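Local coordinates for protein gluconate kinase (Lactobacillus acidophilus, PDB 3LL3) that binds ATP and D-xylulose and probably transfers the nucleotide's terminal phosphate to a sugar or sugar acid, as FGGY-family carbohydrate kinases do, at residues 36-39 / 43-46; 118-123 / 132-137; 139-144 / 196-201. All coordinates share one frame; numbering follows the deposited sequence. Where two conformers were deposited one is given.

Interaction 1: residues 36-39 / 43-46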
loop_
_atom_site.group_PDB
_atom_site.type_symbol
_atom_site.label_atom_id
_atom_site.label_comp_id
_atom_site.label_asym_id
_atom_site.label_seq_id
_atom_site.Cartn_x
_atom_site.Cartn_y
_atom_site.Cartn_z
ATOM N N PRO A 36 11.728 15.972 -30.506
ATOM C CA PRO A 36 11.490 16.316 -29.104
ATOM C C PRO A 36 10.004 16.519 -28.832
ATOM O O PRO A 36 9.258 16.933 -29.726
ATOM C CB PRO A 36 12.209 17.663 -28.943
ATOM C CG PRO A 36 12.788 18.008 -30.291
ATOM C CD PRO A 36 12.133 17.141 -31.301
ATOM N N LEU A 37 9.578 16.225 -27.609
ATOM C CA LEU A 37 8.241 16.596 -27.185
ATOM C C LEU A 37 8.292 18.028 -26.677
ATOM O O LEU A 37 9.274 18.440 -26.064
ATOM C CB LEU A 37 7.751 15.671 -26.075
ATOM C CG LEU A 37 6.237 15.454 -25.991
ATOM C CD1 LEU A 37 5.769 14.495 -27.089
ATOM C CD2 LEU A 37 5.855 14.910 -24.619
ATOM N N ILE A 38 7.240 18.793 -26.940
ATOM C CA ILE A 38 7.148 20.161 -26.455
ATOM C C ILE A 38 6.307 20.203 -25.178
ATOM O O ILE A 38 5.076 20.119 -25.227
ATOM C CB ILE A 38 6.533 21.074 -27.517
ATOM C CG1 ILE A 38 7.335 20.969 -28.814
ATOM C CG2 ILE A 38 6.475 22.513 -27.021
ATOM C CD1 ILE A 38 6.650 21.579 -30.005
ATOM N N GLN A 39 6.981 20.315 -24.034
ATOM C CA GLN A 39 6.304 20.406 -22.748
ATOM C C GLN A 39 6.716 21.664 -21.997
ATOM O O GLN A 39 7.400 21.575 -20.981
ATOM C CB GLN A 39 6.638 19.194 -21.878
ATOM C CG GLN A 39 6.318 17.849 -22.511
ATOM C CD GLN A 39 6.360 16.702 -21.513
ATOM O OE1 GLN A 39 7.387 16.456 -20.872
ATOM N NE2 GLN A 39 5.239 15.991 -21.377
ATOM N N GLY A 43 1.348 19.210 -18.304
ATOM C CA GLY A 43 0.212 18.737 -19.072
ATOM C C GLY A 43 0.362 18.997 -20.563
ATOM O O GLY A 43 -0.365 18.423 -21.384
ATOM N N GLN A 44 1.304 19.862 -20.922
ATOM C CA GLN A 44 1.543 20.132 -22.332
ATOM C C GLN A 44 2.319 19.000 -22.998
ATOM O O GLN A 44 3.269 18.454 -22.429
ATOM C CB GLN A 44 2.249 21.470 -22.553
ATOM C CG GLN A 44 2.105 21.951 -23.997
ATOM C CD GLN A 44 2.949 23.167 -24.330
ATOM O OE1 GLN A 44 3.789 23.597 -23.541
ATOM N NE2 GLN A 44 2.733 23.720 -25.514
ATOM N N ALA A 45 1.907 18.653 -24.211
ATOM C CA ALA A 45 2.521 17.558 -24.942
ATOM C C ALA A 45 2.296 17.734 -26.437
ATOM O O ALA A 45 1.330 17.206 -26.995
ATOM C CB ALA A 45 1.956 16.226 -24.458
ATOM N N GLU A 46 3.181 18.497 -27.074
ATOM C CA GLU A 46 3.057 18.831 -28.491
ATOM C C GLU A 46 4.315 18.404 -29.226
ATOM O O GLU A 46 5.372 18.222 -28.619
ATOM C CB GLU A 46 2.868 20.340 -28.686
ATOM C CG GLU A 46 1.661 20.936 -27.978
ATOM C CD GLU A 46 1.523 22.437 -28.222
ATOM O OE1 GLU A 46 2.390 23.024 -28.903
ATOM O OE2 GLU A 46 0.542 23.029 -27.737
#
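I38 turns CG1 beside its own backbone N (chi1 -55°), which lays that branch against E46 O, while the same kind of first torsion in Q39 sends an extended chain toward Q44 O. The motif is a single antiparallel bridge, I38 with E46 as a hydrogen-bonded pair, pinching the loop that follows strand 27-34 in the N-terminal FGGY domain. Its two backbone bonds differ: I38 N reaches E46 O at 2.6 Å and nearly straight (163°), whereas E46 N meets I38 O at 3.1 Å. The aliphatic part of Q39 does much of its touching, with CG 3.1 Å from Q44 O; NE2 adds only a weak bond to that oxygen. L37 CD2 rests on buried A45 CB at 4.1 Å. Outside the segments A45 N bonds to D101 OD1 and its O to T98 OG1, so the bridge leans on the loop that carries W99 of the xylulose pocket. Q44 OE1 turns back to T40 OG1 and E46 OE1 takes N95 ND2, which helps orient both flat ends. Between them Q44 NE2 gives a hydrogen bond to E46 OE2 at 3.2 Å, within its own amide plane but from above the carboxylate, 78° out of that plane.

Interaction 2: residues 118-123 / 132-137; sequences QQIYRK and APIYKL
The backbones of I120 and I134 stand well apart, 9.0 Å from CA to CA, so side chains alone bridge helix 116-124 and the first turn of helix 133-143. A132 is the N-cap of the second helix, and its O takes the N of K136 as the turn begins. I120 and I134 aim at each other. I134 is fully extended, its CG1 anti to the backbone N (chi1 -178°), and this drives its CD1 tip to tip into I120 CD1 at 3.5 Å, a tight methyl pair. The same I120 methyl also lies obliquely against the Y135 ring, 3.8 Å from CE1, and I120 CB comes within 3.9 Å of Y135 OH. This is a small hydrophobic core among helices of the N-terminal FGGY domain: L193 of helix 191-197 touches both isoleucines, and I107, V108 and A111 of helix 105-114 pack on Y135. With an alanine here in place of I120, both branches beyond CB are gone, and the tip of I134 and the phenol end of Y135 would probably be left facing a gap. Inside helix 133-143 the Y135 ring has I134 CG2 over one face, 4.1 Å above its plane and offset toward the rim.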
loop_
_atom_site.group_PDB
_atom_site.type_symbol
_atom_site.label_atom_id
_atom_site.label_comp_id
_atom_site.label_asym_id
_atom_site.label_seq_id
_atom_site.Cartn_x
_atom_site.Cartn_y
_atom_site.Cartn_z
ATOM N N GLN A 118 -20.693 11.379 -21.729
ATOM C CA GLN A 118 -21.386 10.106 -21.863
ATOM C C GLN A 118 -22.029 9.989 -23.236
ATOM O O GLN A 118 -22.060 8.916 -23.827
ATOM C CB GLN A 118 -22.449 9.950 -20.764
ATOM C CG GLN A 118 -21.883 9.813 -19.355
ATOM C CD GLN A 118 -21.547 11.143 -18.705
ATOM O OE1 GLN A 118 -21.539 12.192 -19.355
ATOM N NE2 GLN A 118 -21.267 11.105 -17.403
ATOM N N GLN A 119 -22.536 11.105 -23.744
ATOM C CA GLN A 119 -23.224 11.123 -25.027
ATOM C C GLN A 119 -22.228 10.960 -26.161
ATOM O O GLN A 119 -22.475 10.235 -27.121
ATOM C CB GLN A 119 -24.008 12.432 -25.222
ATOM C CG GLN A 119 -24.804 12.439 -26.533
ATOM C CD GLN A 119 -25.467 13.789 -26.856
ATOM O OE1 GLN A 119 -24.903 14.857 -26.605
ATOM N NE2 GLN A 119 -26.660 13.731 -27.444
ATOM N N ILE A 120 -21.100 11.645 -26.052
ATOM C CA ILE A 120 -20.028 11.478 -27.030
ATOM C C ILE A 120 -19.589 10.003 -27.098
ATOM O O ILE A 120 -19.409 9.434 -28.191
ATOM C CB ILE A 120 -18.844 12.425 -26.720
ATOM C CG1 ILE A 120 -19.202 13.859 -27.111
ATOM C CG2 ILE A 120 -17.574 11.996 -27.463
ATOM C CD1 ILE A 120 -18.265 14.888 -26.541
ATOM N N TYR A 121 -19.446 9.380 -25.930
ATOM C CA TYR A 121 -19.120 7.954 -25.865
ATOM C C TYR A 121 -20.165 7.068 -26.558
ATOM O O TYR A 121 -19.830 6.206 -27.349
ATOM C CB TYR A 121 -18.912 7.489 -24.421
ATOM C CG TYR A 121 -18.549 6.032 -24.376
ATOM C CD1 TYR A 121 -17.287 5.605 -24.774
ATOM C CD2 TYR A 121 -19.472 5.075 -23.972
ATOM C CE1 TYR A 121 -16.952 4.252 -24.769
ATOM C CE2 TYR A 121 -19.150 3.731 -23.948
ATOM C CZ TYR A 121 -17.891 3.326 -24.351
ATOM O OH TYR A 121 -17.575 1.991 -24.331
ATOM N N ARG A 122 -21.429 7.272 -26.203
ATOM C CA ARG A 122 -22.510 6.536 -26.844
ATOM C C ARG A 122 -22.501 6.742 -28.360
ATOM O O ARG A 122 -22.782 5.801 -29.089
ATOM C CB ARG A 122 -23.869 6.925 -26.252
ATOM C CG ARG A 122 -24.440 5.963 -25.225
ATOM C CD ARG A 122 -25.766 6.481 -24.662
ATOM N NE ARG A 122 -25.557 7.139 -23.378
ATOM C CZ ARG A 122 -25.728 8.434 -23.153
ATOM N NH1 ARG A 122 -25.495 8.924 -21.948
ATOM N NH2 ARG A 122 -26.145 9.237 -24.118
ATOM N N LYS A 123 -22.150 7.939 -28.838
ATOM C CA LYS A 123 -22.138 8.223 -30.281
ATOM C C LYS A 123 -20.924 7.693 -31.029
ATOM O O LYS A 123 -21.038 7.280 -32.187
ATOM C CB LYS A 123 -22.211 9.729 -30.551
ATOM C CG LYS A 123 -23.605 10.334 -30.501
ATOM C CD LYS A 123 -23.508 11.854 -30.457
ATOM C CE LYS A 123 -24.881 12.488 -30.379
ATOM N NZ LYS A 123 -25.639 12.249 -31.637
ATOM N N ALA A 132 -8.859 12.953 -26.721
ATOM C CA ALA A 132 -9.643 13.073 -27.954
ATOM C C ALA A 132 -9.650 14.480 -28.547
ATOM O O ALA A 132 -9.856 15.471 -27.829
ATOM C CB ALA A 132 -11.083 12.614 -27.722
ATOM N N PRO A 133 -9.425 14.567 -29.867
ATOM C CA PRO A 133 -9.618 15.769 -30.681
ATOM C C PRO A 133 -10.916 16.535 -30.369
ATOM O O PRO A 133 -10.880 17.750 -30.246
ATOM C CB PRO A 133 -9.631 15.206 -32.104
ATOM C CG PRO A 133 -8.623 14.107 -32.030
ATOM C CD PRO A 133 -8.813 13.481 -30.651
ATOM N N ILE A 134 -12.044 15.856 -30.210
ATOM C CA ILE A 134 -13.264 16.608 -29.935
ATOM C C ILE A 134 -13.157 17.497 -28.676
ATOM O O ILE A 134 -13.618 18.639 -28.680
ATOM C CB ILE A 134 -14.502 15.704 -29.865
ATOM C CG1 ILE A 134 -15.757 16.549 -29.618
ATOM C CG2 ILE A 134 -14.330 14.636 -28.812
ATOM C CD1 ILE A 134 -17.038 15.755 -29.681
ATOM N N TYR A 135 -12.533 16.989 -27.614
ATOM C CA TYR A 135 -12.386 17.764 -26.374
ATOM C C TYR A 135 -11.342 18.860 -26.522
ATOM O O TYR A 135 -11.478 19.952 -25.958
ATOM C CB TYR A 135 -12.029 16.846 -25.200
ATOM C CG TYR A 135 -13.132 15.888 -24.860
ATOM C CD1 TYR A 135 -14.350 16.363 -24.404
ATOM C CD2 TYR A 135 -12.964 14.515 -24.998
ATOM C CE1 TYR A 135 -15.384 15.506 -24.084
ATOM C CE2 TYR A 135 -13.993 13.641 -24.686
ATOM C CZ TYR A 135 -15.208 14.154 -24.226
ATOM O OH TYR A 135 -16.254 13.326 -23.913
ATOM N N LYS A 136 -10.308 18.575 -27.293
ATOM C CA LYS A 136 -9.291 19.577 -27.574
ATOM C C LYS A 136 -9.857 20.728 -28.410
ATOM O O LYS A 136 -9.473 21.880 -28.212
ATOM C CB LYS A 136 -8.099 18.943 -28.294
ATOM C CG LYS A 136 -7.343 17.931 -27.420
ATOM C CD LYS A 136 -6.230 17.243 -28.195
ATOM C CE LYS A 136 -5.526 16.174 -27.353
ATOM N NZ LYS A 136 -4.826 15.219 -28.266
ATOM N N LEU A 137 -10.745 20.406 -29.353
ATOM C CA LEU A 137 -11.367 21.407 -30.218
ATOM C C LEU A 137 -12.313 22.301 -29.416
ATOM O O LEU A 137 -12.329 23.514 -29.597
ATOM C CB LEU A 137 -12.140 20.740 -31.358
ATOM C CG LEU A 137 -11.304 20.095 -32.453
ATOM C CD1 LEU A 137 -12.176 19.197 -33.329
ATOM C CD2 LEU A 137 -10.611 21.181 -33.284
#

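Interaction 3: residues 139-144 / 196-201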
loop_
_atom_site.group_PDB
_atom_site.type_symbol
_atom_site.label_atom_id
_atom_site.label_comp_id
_atom_site.label_asym_id
_atom_site.label_seq_id
_atom_site.Cartn_x
_atom_site.Cartn_y
_atom_site.Cartn_z
ATOM N N TRP A 139 -12.006 22.876 -26.223
ATOM C CA TRP A 139 -11.125 23.721 -25.420
ATOM C C TRP A 139 -10.570 24.876 -26.251
ATOM O O TRP A 139 -10.573 26.027 -25.812
ATOM C CB TRP A 139 -9.964 22.918 -24.843
ATOM C CG TRP A 139 -9.105 23.733 -23.909
ATOM C CD1 TRP A 139 -9.357 24.011 -22.591
ATOM C CD2 TRP A 139 -7.858 24.367 -24.219
ATOM N NE1 TRP A 139 -8.341 24.781 -22.068
ATOM C CE2 TRP A 139 -7.408 25.008 -23.044
ATOM C CE3 TRP A 139 -7.070 24.440 -25.368
ATOM C CZ2 TRP A 139 -6.214 25.723 -22.994
ATOM C CZ3 TRP A 139 -5.883 25.158 -25.319
ATOM C CH2 TRP A 139 -5.467 25.789 -24.139
ATOM N N LEU A 140 -10.086 24.568 -27.450
ATOM C CA LEU A 140 -9.542 25.603 -28.332
ATOM C C LEU A 140 -10.583 26.675 -28.667
ATOM O O LEU A 140 -10.289 27.873 -28.658
ATOM C CB LEU A 140 -9.004 24.988 -29.620
ATOM C CG LEU A 140 -7.702 24.183 -29.492
ATOM C CD1 LEU A 140 -7.468 23.320 -30.714
ATOM C CD2 LEU A 140 -6.527 25.117 -29.269
ATOM N N LYS A 141 -11.802 26.233 -28.955
ATOM C CA LYS A 141 -12.908 27.133 -29.297
ATOM C C LYS A 141 -13.271 28.090 -28.154
ATOM O O LYS A 141 -13.756 29.195 -28.391
ATOM C CB LYS A 141 -14.124 26.290 -29.703
ATOM C CG LYS A 141 -15.471 27.024 -29.803
ATOM C CD LYS A 141 -16.492 26.116 -30.500
ATOM C CE LYS A 141 -17.843 26.156 -29.812
ATOM N NZ LYS A 141 -17.694 26.144 -28.336
ATOM N N ASN A 142 -13.043 27.659 -26.914
ATOM C CA ASN A 142 -13.367 28.471 -25.749
ATOM C C ASN A 142 -12.187 29.323 -25.279
ATOM O O ASN A 142 -12.374 30.465 -24.858
ATOM C CB ASN A 142 -13.870 27.587 -24.600
ATOM C CG ASN A 142 -14.261 28.391 -23.360
ATOM O OD1 ASN A 142 -13.593 28.322 -22.318
ATOM N ND2 ASN A 142 -15.353 29.155 -23.465
ATOM N N LYS A 143 -10.973 28.781 -25.365
ATOM C CA LYS A 143 -9.815 29.445 -24.760
ATOM C C LYS A 143 -8.786 30.008 -25.747
ATOM O O LYS A 143 -7.899 30.768 -25.355
ATOM C CB LYS A 143 -9.119 28.517 -23.755
ATOM C CG LYS A 143 -10.068 27.703 -22.905
ATOM C CD LYS A 143 -9.604 27.609 -21.449
ATOM C CE LYS A 143 -10.336 28.608 -20.558
ATOM N NZ LYS A 143 -10.158 29.995 -21.066
ATOM N N LYS A 144 -8.896 29.628 -27.014
ATOM C CA LYS A 144 -7.979 30.102 -28.043
ATOM C C LYS A 144 -8.798 30.544 -29.242
ATOM O O LYS A 144 -8.621 30.040 -30.353
ATOM C CB LYS A 144 -7.003 28.993 -28.455
ATOM C CG LYS A 144 -5.580 29.148 -27.922
ATOM C CD LYS A 144 -5.543 29.202 -26.411
ATOM C CE LYS A 144 -4.161 29.593 -25.905
ATOM N NZ LYS A 144 -3.118 28.556 -26.190
ATOM N N ILE A 196 -22.254 21.309 -32.461
ATOM C CA ILE A 196 -21.787 21.765 -31.151
ATOM C C ILE A 196 -20.361 22.330 -31.243
ATOM O O ILE A 196 -20.024 23.320 -30.586
ATOM C CB ILE A 196 -21.846 20.630 -30.111
ATOM C CG1 ILE A 196 -23.303 20.239 -29.842
ATOM C CG2 ILE A 196 -21.170 21.054 -28.812
ATOM C CD1 ILE A 196 -23.456 18.873 -29.205
ATOM N N LEU A 197 -19.540 21.701 -32.079
ATOM C CA LEU A 197 -18.163 22.126 -32.317
ATOM C C LEU A 197 -18.075 23.409 -33.133
ATOM O O LEU A 197 -17.084 24.139 -33.046
ATOM C CB LEU A 197 -17.414 21.025 -33.065
ATOM C CG LEU A 197 -16.525 20.057 -32.294
ATOM C CD1 LEU A 197 -16.703 20.221 -30.840
ATOM C CD2 LEU A 197 -16.795 18.627 -32.737
ATOM N N LYS A 198 -19.108 23.662 -33.935
ATOM C CA LYS A 198 -19.099 24.764 -34.886
ATOM C C LYS A 198 -18.026 24.514 -35.943
ATOM O O LYS A 198 -17.317 25.427 -36.404
ATOM C CB LYS A 198 -18.930 26.092 -34.154
ATOM C CG LYS A 198 -20.058 26.312 -33.134
ATOM C CD LYS A 198 -19.758 27.469 -32.212
ATOM C CE LYS A 198 -20.893 27.706 -31.223
ATOM N NZ LYS A 198 -20.603 28.941 -30.464
ATOM N N ILE A 199 -17.925 23.238 -36.307
ATOM C CA ILE A 199 -17.011 22.783 -37.344
ATOM C C ILE A 199 -17.857 22.265 -38.498
ATOM O O ILE A 199 -18.896 21.631 -38.280
ATOM C CB ILE A 199 -16.124 21.629 -36.816
ATOM C CG1 ILE A 199 -15.186 22.130 -35.714
ATOM C CG2 ILE A 199 -15.354 20.965 -37.935
ATOM C CD1 ILE A 199 -14.403 23.358 -36.096
ATOM N N LYS A 200 -17.422 22.543 -39.721
ATOM C CA LYS A 200 -18.075 21.998 -40.897
ATOM C C LYS A 200 -17.307 20.781 -41.403
ATOM O O LYS A 200 -16.081 20.692 -41.267
ATOM C CB LYS A 200 -18.163 23.053 -41.997
ATOM C CG LYS A 200 -18.962 24.280 -41.591
ATOM C CD LYS A 200 -20.380 23.895 -41.201
ATOM C CE LYS A 200 -21.326 23.914 -42.401
ATOM N NZ LYS A 200 -22.680 23.394 -42.028
ATOM N N LYS A 201 -18.052 19.852 -41.985
ATOM C CA LYS A 201 -17.501 18.654 -42.601
ATOM C C LYS A 201 -16.342 18.996 -43.546
ATOM O O LYS A 201 -15.348 18.272 -43.615
ATOM C CB LYS A 201 -18.646 17.909 -43.297
ATOM C CG LYS A 201 -18.332 17.201 -44.578
ATOM C CD LYS A 201 -19.622 16.915 -45.345
ATOM C CE LYS A 201 -19.898 18.014 -46.355
ATOM N NZ LYS A 201 -21.334 18.130 -46.756
#
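K141 lays the outer carbons of its chain over the end of helix 191-197. CD sits 3.3 Å from L197 O, and CE reaches I196 O at 3.7 Å, so two carbonyls of the helix's final turn are met by methylene groups. No hydrogen bond spans the two segments. On the way K141 passes K198 at about a right angle, its CE within 3.3 Å of K198 CD, closer than carbon atoms normally come and so doubtful in detail. The two chains differ in shape: K198 is extended, whereas K141 starts with CG anti to its backbone N (chi1 167°) and then bends at its last two torsions. With CD and CE against the carbonyls, that bend carries NZ past them, to 4.6 Å from K198 NZ. Two ammonium groups this near would probably repel each other somewhat, and the nearby C-terminal end of the helix may ease this a little.

Further out, the backbones approach to 7.9 Å between the CA atoms of K141 and L197. The L197 side chain starts away from 139-144 and packs instead on I134 and L138, farther back along helix 133-143. F148 of helix 145-150 touches both K141 and I199, and W154 receives L140 and I199, so the two segments share apolar neighbours.

What puts K198 in the path of K141 is the way its helix stops. K198 has positive phi (65°), and the N atoms of K198 and I199 bond back to carbonyls of the last turn. This is a Schellman motif with K198 as its C-prime residue, closing helix 191-197 against helix 133-143 in the N-terminal FGGY domain.

How the interactions relate
From the N terminus, interaction 1 comes first and is the most local: it closes a short loop between strand 27-34 and strand 46-47 at the surface. Interaction 2 then closes the loop between helices 116-124 and 133-143, and interaction 3 returns from far along the chain, bringing the end of helix 191-197 to the later turns of helix 133-143. The three follow in series, neither nested nor crossed. Interactions 2 and 3 share helix 133-143 and touch directly, I134 CG1 lying 3.9 Å from L197 CD2, so three helices are tied into one group. Interaction 1 stands apart, its nearest atoms about 7 Å from either of the others.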